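Local coordinates for protein nitroalkane oxidase (Podospora anserina, PDB 3MKH) that oxidises nitroalkanes, preferably longer ones, to aldehydes or ketones with release of nitrite, using FAD and consuming oxygen to yield hydrogen peroxide, at residues V163-K168 and Y245-V250. Sequence-based numbering, arbitrary orientation.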
ATOM      1  N   VAL A 163      -9.128 -28.000  40.011  1.00 31.75           N
ATOM      2  CA  VAL A 163     -10.500 -27.705  39.647  1.00 28.81           C
ATOM      3  C   VAL A 163     -10.526 -26.539  38.669  1.00 28.86           C
ATOM      4  O   VAL A 163     -10.021 -25.463  38.964  1.00 28.36           O
ATOM      5  CB  VAL A 163     -11.354 -27.401  40.888  1.00 31.40           C
ATOM      6  CG1 VAL A 163     -12.792 -27.118  40.487  1.00 33.85           C
ATOM      7  CG2 VAL A 163     -11.298 -28.581  41.853  1.00 33.95           C
ATOM      8  N   ILE A 164     -11.119 -26.768  37.502  1.00 29.09           N
ATOM      9  CA  ILE A 164     -11.071 -25.797  36.418  1.00 25.45           C
ATOM     10  C   ILE A 164     -12.434 -25.154  36.185  1.00 25.86           C
ATOM     11  O   ILE A 164     -13.454 -25.839  36.136  1.00 25.72           O
ATOM     12  CB  ILE A 164     -10.589 -26.473  35.116  1.00 29.35           C
ATOM     13  CG1 ILE A 164      -9.153 -26.969  35.290  1.00 31.33           C
ATOM     14  CG2 ILE A 164     -10.644 -25.497  33.952  1.00 26.62           C
ATOM     15  CD1 ILE A 164      -8.775 -28.061  34.324  1.00 27.84           C
ATOM     16  N   ASN A 165     -12.432 -23.831  36.046  1.00 26.32           N
ATOM     17  CA  ASN A 165     -13.627 -23.066  35.717  1.00 27.60           C
ATOM     18  C   ASN A 165     -13.302 -21.964  34.715  1.00 25.94           C
ATOM     19  O   ASN A 165     -12.311 -21.235  34.861  1.00 27.77           O
ATOM     20  CB  ASN A 165     -14.226 -22.421  36.973  1.00 28.68           C
ATOM     21  CG  ASN A 165     -14.916 -23.419  37.875  1.00 34.22           C
ATOM     22  OD1 ASN A 165     -15.991 -23.920  37.556  1.00 34.29           O
ATOM     23  ND2 ASN A 165     -14.300 -23.713  39.016  1.00 32.80           N
ATOM     24  N   GLY A 166     -14.144 -21.823  33.703  1.00 27.79           N
ATOM     25  CA  GLY A 166     -13.987 -20.710  32.793  1.00 25.53           C
ATOM     26  C   GLY A 166     -14.660 -20.922  31.457  1.00 26.23           C
ATOM     27  O   GLY A 166     -15.062 -22.037  31.116  1.00 23.87           O
ATOM     28  N   GLU A 167     -14.777 -19.833  30.707  1.00 23.94           N
ATOM     29  CA  GLU A 167     -15.307 -19.870  29.364  1.00 22.46           C
ATOM     30  C   GLU A 167     -14.204 -19.685  28.342  1.00 24.37           C
ATOM     31  O   GLU A 167     -13.294 -18.881  28.525  1.00 24.51           O
ATOM     32  CB  GLU A 167     -16.383 -18.797  29.187  1.00 24.27           C
ATOM     33  CG  GLU A 167     -17.563 -19.041  30.084  1.00 27.86           C
ATOM     34  CD  GLU A 167     -18.682 -18.029  29.918  1.00 30.85           C
ATOM     35  OE1 GLU A 167     -18.564 -17.101  29.079  1.00 26.90           O
ATOM     36  OE2 GLU A 167     -19.685 -18.182  30.644  1.00 31.12           O
ATOM     37  N   LYS A 168     -14.295 -20.441  27.257  1.00 22.98           N
ATOM     38  CA  LYS A 168     -13.318 -20.362  26.192  1.00 19.16           C
ATOM     39  C   LYS A 168     -14.084 -20.145  24.904  1.00 21.07           C
ATOM     40  O   LYS A 168     -15.259 -20.472  24.821  1.00 21.97           O
ATOM     41  CB  LYS A 168     -12.527 -21.678  26.124  1.00 18.53           C
ATOM     42  CG  LYS A 168     -11.604 -21.902  27.334  1.00 20.17           C
ATOM     43  CD  LYS A 168     -10.470 -20.874  27.355  1.00 20.48           C
ATOM     44  CE  LYS A 168      -9.351 -21.242  28.374  1.00 20.86           C
ATOM     45  NZ  LYS A 168      -8.332 -20.129  28.402  1.00 23.09           N
ATOM     46  N   TYR A 245     -16.430 -24.532  30.873  1.00 21.61           N
ATOM     47  CA  TYR A 245     -15.991 -25.583  31.784  1.00 23.18           C
ATOM     48  C   TYR A 245     -16.466 -25.202  33.187  1.00 23.43           C
ATOM     49  O   TYR A 245     -16.135 -24.123  33.677  1.00 24.64           O
ATOM     50  CB  TYR A 245     -14.460 -25.678  31.777  1.00 22.14           C
ATOM     51  CG  TYR A 245     -13.899 -26.095  30.435  1.00 23.84           C
ATOM     52  CD1 TYR A 245     -13.504 -25.154  29.501  1.00 22.70           C
ATOM     53  CD2 TYR A 245     -13.780 -27.436  30.101  1.00 24.87           C
ATOM     54  CE1 TYR A 245     -12.999 -25.543  28.257  1.00 23.62           C
ATOM     55  CE2 TYR A 245     -13.282 -27.831  28.867  1.00 23.80           C
ATOM     56  CZ  TYR A 245     -12.888 -26.883  27.956  1.00 23.44           C
ATOM     57  OH  TYR A 245     -12.403 -27.288  26.731  1.00 24.74           O
ATOM     58  N   THR A 246     -17.240 -26.069  33.830  1.00 25.93           N
ATOM     59  CA  THR A 246     -17.705 -25.786  35.189  1.00 25.71           C
ATOM     60  C   THR A 246     -17.284 -26.852  36.187  1.00 27.87           C
ATOM     61  O   THR A 246     -17.637 -28.016  36.040  1.00 28.70           O
ATOM     62  CB  THR A 246     -19.230 -25.664  35.248  1.00 27.09           C
ATOM     63  OG1 THR A 246     -19.646 -24.644  34.342  1.00 30.36           O
ATOM     64  CG2 THR A 246     -19.678 -25.289  36.667  1.00 28.48           C
ATOM     65  N   ASN A 247     -16.555 -26.428  37.215  1.00 31.49           N
ATOM     66  CA  ASN A 247     -16.008 -27.331  38.229  1.00 32.23           C
ATOM     67  C   ASN A 247     -15.495 -28.654  37.676  1.00 31.43           C
ATOM     68  O   ASN A 247     -15.873 -29.735  38.141  1.00 29.32           O
ATOM     69  CB  ASN A 247     -17.008 -27.549  39.364  1.00 36.78           C
ATOM     70  CG  ASN A 247     -17.183 -26.305  40.223  1.00 44.15           C
ATOM     71  OD1 ASN A 247     -18.291 -25.997  40.671  1.00 57.38           O
ATOM     72  ND2 ASN A 247     -16.092 -25.574  40.443  1.00 40.35           N
ATOM     73  N   VAL A 248     -14.616 -28.555  36.683  1.00 28.54           N
ATOM     74  CA  VAL A 248     -14.014 -29.728  36.086  1.00 26.89           C
ATOM     75  C   VAL A 248     -12.813 -30.143  36.920  1.00 26.80           C
ATOM     76  O   VAL A 248     -11.798 -29.447  36.946  1.00 30.78           O
ATOM     77  CB  VAL A 248     -13.551 -29.445  34.646  1.00 29.85           C
ATOM     78  CG1 VAL A 248     -12.785 -30.655  34.090  1.00 30.28           C
ATOM     79  CG2 VAL A 248     -14.745 -29.097  33.757  1.00 27.83           C
ATOM     80  N   ARG A 249     -12.920 -31.286  37.588  1.00 27.58           N
ATOM     81  CA  ARG A 249     -11.856 -31.732  38.475  1.00 30.42           C
ATOM     82  C   ARG A 249     -10.994 -32.797  37.816  1.00 28.55           C
ATOM     83  O   ARG A 249     -11.507 -33.775  37.271  1.00 28.86           O
ATOM     84  CB  ARG A 249     -12.450 -32.274  39.780  1.00 36.55           C
ATOM     85  CG  ARG A 249     -13.309 -31.252  40.515  1.00 34.68           C
ATOM     86  CD  ARG A 249     -13.792 -31.773  41.875  1.00 47.71           C
ATOM     87  NE  ARG A 249     -14.408 -30.708  42.672  1.00 52.02           N
ATOM     88  CZ  ARG A 249     -15.657 -30.276  42.503  1.00 56.23           C
ATOM     89  NH1 ARG A 249     -16.424 -30.812  41.561  1.00 53.66           N
ATOM     90  NH2 ARG A 249     -16.142 -29.302  43.271  1.00 57.33           N
ATOM     91  N   VAL A 250      -9.678 -32.611  37.882  1.00 26.57           N
ATOM     92  CA  VAL A 250      -8.763 -33.584  37.307  1.00 29.22           C
ATOM     93  C   VAL A 250      -7.616 -33.894  38.274  1.00 26.32           C
ATOM     94  O   VAL A 250      -7.232 -33.058  39.096  1.00 29.89           O
ATOM     95  CB  VAL A 250      -8.183 -33.095  35.954  1.00 29.07           C
ATOM     96  CG1 VAL A 250      -9.307 -32.895  34.938  1.00 27.06           C
ATOM     97  CG2 VAL A 250      -7.373 -31.816  36.148  1.00 24.35           C
TER
HETATM   98  O   HOH W   1     -18.010 -22.745  39.466  1.00 46.45           O
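Asn165 OD1 is gripped twice: the backbone Asn247 N donates to it at 2.6 Å in an almost straight bond (174°), and a water donates to it at 3.0 Å. Asn247 N lies above the plane of the Asn165 amide rather than on a lone pair. With CG anti to its own carbonyl carbon (chi1 -73°), the Asn165 side chain swings across to the neighbouring strand, and its amide stands nearly at right angles to that of Asn247. The same water reaches Asn247 OD1 only weakly. An alanine in place of Asn165 would probably leave the Asn247 amide N-H without its acceptor and the bulge less firmly fixed. That bulge is of the G1 type: Asn247, whose backbone is in the left-handed helical region, and Val248 together sit opposite the single residue Ile164, and strand 242-251 turns a corner there as it runs antiparallel to strand 161-168 in the beta domain of this acyl-CoA dehydrogenase fold. Ile164 and Val248 pair through two backbone hydrogen bonds, Ile164 N to Val248 O at 2.8 Å and Val248 N to Ile164 O at 3.0 Å. Beyond the bulge Gly166 and Tyr245 form the next hydrogen-bonded pair; a side chain on the extended backbone of Gly166 would collide with the carbonyl oxygen of Asn165, which calls for glycine. On the face of Ile164, Val248 and Tyr245, Ile164 CB packs 4.2 Å from Val248 CB, while the edge of the Tyr245 ring meets the aliphatic part of Lys168, where Tyr245 CE1 lies 4.0 Å from Lys168 CG. The Lys168 side chain touches Val133, an FAD-binding residue; its ammonium is held by Val188 O, Phe134 O and a salt bridge to Glu136. On the face of Val163 and Arg249, Val163 CG2 lies alongside the Arg249 chain, 3.6 Å from Arg249 CG, and Val163 CG1 touches Asn247 ND2.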